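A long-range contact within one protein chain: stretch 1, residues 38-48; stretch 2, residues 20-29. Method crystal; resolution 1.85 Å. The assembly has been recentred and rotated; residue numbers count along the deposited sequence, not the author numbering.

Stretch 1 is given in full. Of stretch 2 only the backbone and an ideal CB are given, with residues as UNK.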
ATOM      1  N   LEU A  38      -0.594   3.523   7.982  1.00  9.01           N
ATOM      2  CA  LEU A  38      -0.265   2.283   7.317  1.00  8.76           C
ATOM      3  C   LEU A  38      -1.206   2.026   6.144  1.00  8.55           C
ATOM      4  O   LEU A  38      -0.759   1.707   5.047  1.00  9.05           O
ATOM      5  CB  LEU A  38      -0.350   1.119   8.293  1.00  9.52           C
ATOM      6  CG  LEU A  38      -0.239  -0.238   7.595  1.00 10.58           C
ATOM      7  CD1 LEU A  38       1.200  -0.466   7.136  1.00 11.25           C
ATOM      8  CD2 LEU A  38      -0.676  -1.311   8.527  1.00 12.40           C
ATOM      9  N   LEU A  39      -2.512   2.159   6.374  1.00  8.53           N
ATOM     10  CA  LEU A  39      -3.488   1.913   5.305  1.00  9.08           C
ATOM     11  C   LEU A  39      -3.282   2.847   4.113  1.00  9.73           C
ATOM     12  O   LEU A  39      -3.295   2.407   2.956  1.00  9.18           O
ATOM     13  CB  LEU A  39      -4.915   2.025   5.865  1.00  8.88           C
ATOM     14  CG  LEU A  39      -5.269   0.873   6.822  1.00  9.18           C
ATOM     15  CD1 LEU A  39      -6.426   1.270   7.721  1.00  9.50           C
ATOM     16  CD2 LEU A  39      -5.615  -0.382   6.013  1.00  8.62           C
ATOM     17  N   GLN A  40      -3.061   4.130   4.378  1.00 10.20           N
ATOM     18  CA  GLN A  40      -2.845   5.055   3.282  1.00 10.32           C
ATOM     19  C   GLN A  40      -1.534   4.760   2.549  1.00  9.29           C
ATOM     20  O   GLN A  40      -1.451   4.944   1.349  1.00  8.01           O
ATOM     21  CB  GLN A  40      -2.850   6.495   3.772  1.00 10.57           C
ATOM     22  CG  GLN A  40      -3.082   7.472   2.627  1.00 14.75           C
ATOM     23  CD  GLN A  40      -3.424   8.853   3.118  1.00 16.84           C
ATOM     24  OE1 GLN A  40      -2.728   9.405   3.968  1.00 16.70           O
ATOM     25  NE2 GLN A  40      -4.497   9.423   2.585  1.00 15.60           N
ATOM     26  N   GLY A  41      -0.522   4.299   3.280  1.00  9.56           N
ATOM     27  CA  GLY A  41       0.754   3.972   2.666  1.00  9.36           C
ATOM     28  C   GLY A  41       0.606   2.808   1.696  1.00  9.81           C
ATOM     29  O   GLY A  41       1.118   2.852   0.578  1.00  8.70           O
ATOM     30  N   VAL A  42      -0.093   1.761   2.120  1.00  8.36           N
ATOM     31  CA  VAL A  42      -0.317   0.594   1.262  1.00  8.31           C
ATOM     32  C   VAL A  42      -1.164   1.019   0.045  1.00  8.15           C
ATOM     33  O   VAL A  42      -0.917   0.587  -1.085  1.00  6.10           O
ATOM     34  CB  VAL A  42      -1.051  -0.533   2.032  1.00  8.29           C
ATOM     35  CG1 VAL A  42      -1.391  -1.696   1.082  1.00  7.66           C
ATOM     36  CG2 VAL A  42      -0.186  -1.025   3.173  1.00  8.39           C
ATOM     37  N   ILE A  43      -2.164   1.864   0.289  1.00  7.95           N
ATOM     38  CA  ILE A  43      -3.009   2.362  -0.783  1.00  7.45           C
ATOM     39  C   ILE A  43      -2.156   3.113  -1.820  1.00  8.06           C
ATOM     40  O   ILE A  43      -2.337   2.934  -3.028  1.00  5.56           O
ATOM     41  CB  ILE A  43      -4.107   3.311  -0.224  1.00  8.25           C
ATOM     42  CG1 ILE A  43      -5.258   2.489   0.371  1.00  3.41           C
ATOM     43  CG2 ILE A  43      -4.602   4.253  -1.322  1.00  8.42           C
ATOM     44  CD1 ILE A  43      -6.261   3.329   1.132  1.00  6.19           C
ATOM     45  N   LEU A  44      -1.225   3.939  -1.347  1.00  6.07           N
ATOM     46  CA  LEU A  44      -0.373   4.725  -2.248  1.00  6.29           C
ATOM     47  C   LEU A  44       0.628   3.861  -3.021  1.00  6.36           C
ATOM     48  O   LEU A  44       1.004   4.200  -4.141  1.00  7.15           O
ATOM     49  CB  LEU A  44       0.353   5.824  -1.450  1.00  7.09           C
ATOM     50  CG  LEU A  44      -0.559   6.955  -0.934  1.00  9.28           C
ATOM     51  CD1 LEU A  44       0.138   7.751   0.189  1.00  8.45           C
ATOM     52  CD2 LEU A  44      -0.908   7.868  -2.103  1.00 10.90           C
ATOM     53  N   LEU A  45       1.069   2.755  -2.425  1.00  4.58           N
ATOM     54  CA  LEU A  45       1.980   1.850  -3.125  1.00  5.26           C
ATOM     55  C   LEU A  45       1.179   1.174  -4.241  1.00  7.39           C
ATOM     56  O   LEU A  45       1.653   1.049  -5.380  1.00  6.58           O
ATOM     57  CB  LEU A  45       2.527   0.781  -2.176  1.00  5.14           C
ATOM     58  CG  LEU A  45       3.402   1.289  -1.027  1.00  6.29           C
ATOM     59  CD1 LEU A  45       3.918   0.097  -0.228  1.00  8.31           C
ATOM     60  CD2 LEU A  45       4.563   2.092  -1.578  1.00  7.72           C
ATOM     61  N   ALA A  46      -0.034   0.730  -3.916  1.00  6.64           N
ATOM     62  CA  ALA A  46      -0.879   0.097  -4.928  1.00  7.66           C
ATOM     63  C   ALA A  46      -1.137   1.110  -6.054  1.00  8.87           C
ATOM     64  O   ALA A  46      -1.037   0.784  -7.244  1.00  8.44           O
ATOM     65  CB  ALA A  46      -2.213  -0.368  -4.303  1.00  7.88           C
ATOM     66  N   ALA A  47      -1.456   2.343  -5.669  1.00  7.54           N
ATOM     67  CA  ALA A  47      -1.735   3.403  -6.638  1.00  8.02           C
ATOM     68  C   ALA A  47      -0.541   3.666  -7.553  1.00  8.01           C
ATOM     69  O   ALA A  47      -0.710   3.926  -8.746  1.00  9.68           O
ATOM     70  CB  ALA A  47      -2.145   4.695  -5.896  1.00  9.46           C
ATOM     71  N   ALA A  48       0.664   3.602  -6.993  1.00  7.79           N
ATOM     72  CA  ALA A  48       1.880   3.827  -7.771  1.00  8.27           C
ATOM     73  C   ALA A  48       2.013   2.770  -8.862  1.00  9.08           C
ATOM     74  O   ALA A  48       2.288   3.087 -10.018  1.00  6.92           O
ATOM     75  CB  ALA A  48       3.102   3.775  -6.862  1.00  8.98           C
ATOM     76  N   UNK A  20      -6.926  -3.317  -4.769  1.00  7.86           N
ATOM     77  CA  UNK A  20      -6.343  -3.221  -3.437  1.00  8.90           C
ATOM     78  C   UNK A  20      -6.703  -1.851  -2.869  1.00 10.41           C
ATOM     79  O   UNK A  20      -7.110  -1.719  -1.709  1.00 10.39           O
ATOM     80  CB  UNK A  20      -4.828  -3.429  -3.472  1.00  8.90           C
ATOM     81  N   UNK A  21      -6.571  -0.833  -3.707  1.00 10.41           N
ATOM     82  CA  UNK A  21      -6.879   0.531  -3.310  1.00 11.42           C
ATOM     83  C   UNK A  21      -8.346   0.674  -2.866  1.00 13.04           C
ATOM     84  O   UNK A  21      -8.645   1.226  -1.799  1.00 13.07           O
ATOM     85  CB  UNK A  21      -6.580   1.489  -4.465  1.00 11.42           C
ATOM     86  N   UNK A  22      -9.262   0.161  -3.681  1.00 13.56           N
ATOM     87  CA  UNK A  22     -10.692   0.220  -3.385  1.00 13.05           C
ATOM     88  C   UNK A  22     -11.085  -0.566  -2.134  1.00 12.52           C
ATOM     89  O   UNK A  22     -11.918  -0.114  -1.353  1.00 12.35           O
ATOM     90  CB  UNK A  22     -11.485  -0.306  -4.583  1.00 13.05           C
ATOM     91  N   UNK A  23     -10.485  -1.741  -1.939  1.00  9.16           N
ATOM     92  CA  UNK A  23     -10.806  -2.571  -0.784  1.00  9.40           C
ATOM     93  C   UNK A  23     -10.332  -1.965   0.542  1.00  8.98           C
ATOM     94  O   UNK A  23     -10.984  -2.133   1.571  1.00  8.53           O
ATOM     95  CB  UNK A  23     -10.186  -3.958  -0.963  1.00  9.40           C
ATOM     96  N   UNK A  24      -9.221  -1.235   0.509  1.00  8.27           N
ATOM     97  CA  UNK A  24      -8.681  -0.635   1.724  1.00  7.57           C
ATOM     98  C   UNK A  24      -9.271   0.725   2.098  1.00  8.01           C
ATOM     99  O   UNK A  24      -9.135   1.163   3.239  1.00  7.32           O
ATOM    100  CB  UNK A  24      -7.166  -0.489   1.572  1.00  7.57           C
ATOM    101  N   UNK A  25      -9.920   1.396   1.152  1.00  7.55           N
ATOM    102  CA  UNK A  25     -10.497   2.700   1.453  1.00  9.04           C
ATOM    103  C   UNK A  25     -11.414   2.751   2.679  1.00  9.60           C
ATOM    104  O   UNK A  25     -11.266   3.646   3.514  1.00  7.96           O
ATOM    105  CB  UNK A  25     -11.283   3.181   0.232  1.00  9.04           C
ATOM    106  N   UNK A  26     -12.363   1.792   2.814  1.00  9.79           N
ATOM    107  CA  UNK A  26     -13.279   1.783   3.963  1.00 11.73           C
ATOM    108  C   UNK A  26     -12.553   1.661   5.298  1.00 10.69           C
ATOM    109  O   UNK A  26     -12.991   2.229   6.296  1.00 10.09           O
ATOM    110  CB  UNK A  26     -14.278   0.632   3.823  1.00 11.73           C
ATOM    111  N   UNK A  27     -11.450   0.911   5.308  1.00  8.85           N
ATOM    112  CA  UNK A  27     -10.658   0.725   6.523  1.00  8.71           C
ATOM    113  C   UNK A  27      -9.913   2.004   6.883  1.00  7.85           C
ATOM    114  O   UNK A  27      -9.871   2.405   8.046  1.00  7.51           O
ATOM    115  CB  UNK A  27      -9.670  -0.430   6.348  1.00  8.71           C
ATOM    116  N   UNK A  28      -9.337   2.640   5.871  1.00  6.11           N
ATOM    117  CA  UNK A  28      -8.605   3.884   6.069  1.00  7.41           C
ATOM    118  C   UNK A  28      -9.553   4.959   6.606  1.00  7.80           C
ATOM    119  O   UNK A  28      -9.183   5.761   7.475  1.00  9.09           O
ATOM    120  CB  UNK A  28      -7.951   4.341   4.764  1.00  7.41           C
ATOM    121  N   UNK A  29     -10.781   4.974   6.096  1.00  6.76           N
ATOM    122  CA  UNK A  29     -11.760   5.969   6.531  1.00  9.96           C
ATOM    123  C   UNK A  29     -12.112   5.888   8.011  1.00 11.39           C
ATOM    124  O   UNK A  29     -12.444   6.901   8.629  1.00 12.12           O
ATOM    125  CB  UNK A  29     -13.039   5.819   5.705  1.00  9.96           C
TER

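The two helices run nearly antiparallel, their N-to-C directions 163° apart and their axes 9.0 Å apart at closest approach, so position 20 lies near Ala-46 and position 28 near Leu-39.

At position 20, CA-to-CB points toward stretch 1, and the ideal CB lies 4.1 Å from Ala-46 CB. Stretch 1 offers only carbon here, with Val-42 one turn away; a medium aliphatic side chain would suit. The residue is Val-20 (chi1 t), whose CG1 reaches Ala-46 CB at 3.8 Å and Val-42 CG1 at 4.4 Å.

Position 21 points sideways, its ideal CB 4.6 Å from Ile-43 CG2. A flat ring, or a long flexible chain, could lie along the methyls of Ile-43 and Ala-47. His-21 (chi1 t) does so: Ile-43 CG2 sits 3.4 Å from the centroid of the His-21 ring, 16° off its normal, a CH-pi contact over one face. Ala-47 CB approaches His-21 ND1 at 4.0 Å.

Positions 22 and 23 have nothing of stretch 1 within 5.5 Å of the ideal CB, so this contact hardly restricts them. They are Glu-22 and Val-23.

Position 24 points toward stretch 1, its ideal CB 3.7 Å from Ile-43 CG1 and 4.7 Å from Leu-39 CD2. With Val-42 also within reach of a longer chain, leucine, isoleucine or methionine would be plausible. Leu-24 (chi1 m, chi2 t) places CD1 3.5 Å from Val-42 CG1 and CD2 4.1 Å from Leu-39 CD2.

Position 25 points away, and polar residues would suit; Glu-25 adds its backbone N, 4.1 Å from Ile-43 CD1.

At position 26 the backbone N lacks a bond to the preceding turn and phi is -60°, so proline is compatible, though not required. Pro-26 makes no contact with stretch 1.

Position 27 points toward Leu-39, its ideal CB 3.9 Å from Leu-39 CD1; the base of the side chain should be apolar, while its end may go elsewhere. Tyr-27 packs CB 3.9 Å from Leu-39 CD1, and its ring leads away.

Position 28 points sideways, its ideal CB 4.0 Å from Leu-39 CB and 4.1 Å from Ile-43 CD1, with Gln-40 beyond. A large apolar or aromatic group could span this ground. Trp-28 (chi1 t) has Leu-39 CB at its ring edge and brings CZ2 to 3.4 Å from Gln-40 NE2. With His-21, Leu-24 and Glu-25, it surrounds the Ile-43 knob.

Position 29 points away, leaving wide choice; Leu-29 does not touch stretch 1.

Stretch 2 (20-29) VHEVLEPYWL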
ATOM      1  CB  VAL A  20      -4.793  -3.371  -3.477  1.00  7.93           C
ATOM      2  CG1 VAL A  20      -4.174  -2.858  -2.167  1.00  8.36           C
ATOM      3  CG2 VAL A  20      -4.427  -4.838  -3.685  1.00  7.88           C
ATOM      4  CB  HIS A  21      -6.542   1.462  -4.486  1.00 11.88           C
ATOM      5  CG  HIS A  21      -6.641   2.917  -4.157  1.00 14.59           C
ATOM      6  ND1 HIS A  21      -5.960   3.884  -4.865  1.00 16.11           N
ATOM      7  CD2 HIS A  21      -7.333   3.571  -3.194  1.00 16.01           C
ATOM      8  CE1 HIS A  21      -6.225   5.071  -4.349  1.00 15.72           C
ATOM      9  NE2 HIS A  21      -7.056   4.910  -3.334  1.00 16.15           N
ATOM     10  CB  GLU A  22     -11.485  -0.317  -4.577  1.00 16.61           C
ATOM     11  CG  GLU A  22     -12.973  -0.061  -4.494  1.00 19.95           C
ATOM     12  CD  GLU A  22     -13.719  -0.675  -5.651  1.00 21.84           C
ATOM     13  OE1 GLU A  22     -13.226  -0.573  -6.797  1.00 21.90           O
ATOM     14  OE2 GLU A  22     -14.802  -1.253  -5.415  1.00 23.85           O
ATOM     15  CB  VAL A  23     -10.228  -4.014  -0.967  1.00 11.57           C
ATOM     16  CG1 VAL A  23     -10.240  -4.787   0.346  1.00 14.41           C
ATOM     17  CG2 VAL A  23     -11.067  -4.757  -1.989  1.00 13.30           C
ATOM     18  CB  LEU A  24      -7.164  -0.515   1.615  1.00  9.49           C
ATOM     19  CG  LEU A  24      -6.384  -1.826   1.509  1.00  9.49           C
ATOM     20  CD1 LEU A  24      -4.908  -1.491   1.349  1.00 10.36           C
ATOM     21  CD2 LEU A  24      -6.602  -2.675   2.760  1.00  8.13           C
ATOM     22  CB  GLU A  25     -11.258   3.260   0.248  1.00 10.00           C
ATOM     23  CG  GLU A  25     -11.749   4.672   0.497  1.00  9.18           C
ATOM     24  CD  GLU A  25     -12.727   5.155  -0.558  1.00  9.52           C
ATOM     25  OE1 GLU A  25     -13.333   4.305  -1.240  1.00 10.25           O
ATOM     26  OE2 GLU A  25     -12.895   6.386  -0.694  1.00 11.03           O
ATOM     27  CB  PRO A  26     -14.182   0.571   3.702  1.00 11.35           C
ATOM     28  CG  PRO A  26     -14.042   0.303   2.221  1.00 12.28           C
ATOM     29  CD  PRO A  26     -12.605   0.625   1.943  1.00 11.34           C
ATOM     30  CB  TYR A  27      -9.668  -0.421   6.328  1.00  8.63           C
ATOM     31  CG  TYR A  27     -10.379  -1.739   6.186  1.00  7.73           C
ATOM     32  CD1 TYR A  27     -10.978  -2.342   7.293  1.00 11.81           C
ATOM     33  CD2 TYR A  27     -10.555  -2.331   4.934  1.00  9.97           C
ATOM     34  CE1 TYR A  27     -11.741  -3.492   7.160  1.00 12.17           C
ATOM     35  CE2 TYR A  27     -11.323  -3.492   4.785  1.00 11.59           C
ATOM     36  CZ  TYR A  27     -11.916  -4.060   5.907  1.00 15.23           C
ATOM     37  OH  TYR A  27     -12.729  -5.166   5.784  1.00 16.96           O
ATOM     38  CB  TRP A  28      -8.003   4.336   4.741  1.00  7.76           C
ATOM     39  CG  TRP A  28      -7.462   5.747   4.756  1.00  9.46           C
ATOM     40  CD1 TRP A  28      -6.288   6.179   5.308  1.00 10.09           C
ATOM     41  CD2 TRP A  28      -8.087   6.904   4.185  1.00 10.88           C
ATOM     42  NE1 TRP A  28      -6.142   7.538   5.109  1.00  9.92           N
ATOM     43  CE2 TRP A  28      -7.233   8.003   4.426  1.00 11.52           C
ATOM     44  CE3 TRP A  28      -9.290   7.117   3.494  1.00 11.00           C
ATOM     45  CZ2 TRP A  28      -7.543   9.303   3.997  1.00 12.08           C
ATOM     46  CZ3 TRP A  28      -9.596   8.395   3.070  1.00 13.74           C
ATOM     47  CH2 TRP A  28      -8.720   9.478   3.324  1.00 15.23           C
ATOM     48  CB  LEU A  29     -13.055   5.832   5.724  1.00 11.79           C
ATOM     49  CG  LEU A  29     -13.028   6.368   4.292  1.00 13.33           C
ATOM     50  CD1 LEU A  29     -14.290   5.917   3.555  1.00 11.68           C
ATOM     51  CD2 LEU A  29     -12.940   7.905   4.317  1.00 15.26           C
TER
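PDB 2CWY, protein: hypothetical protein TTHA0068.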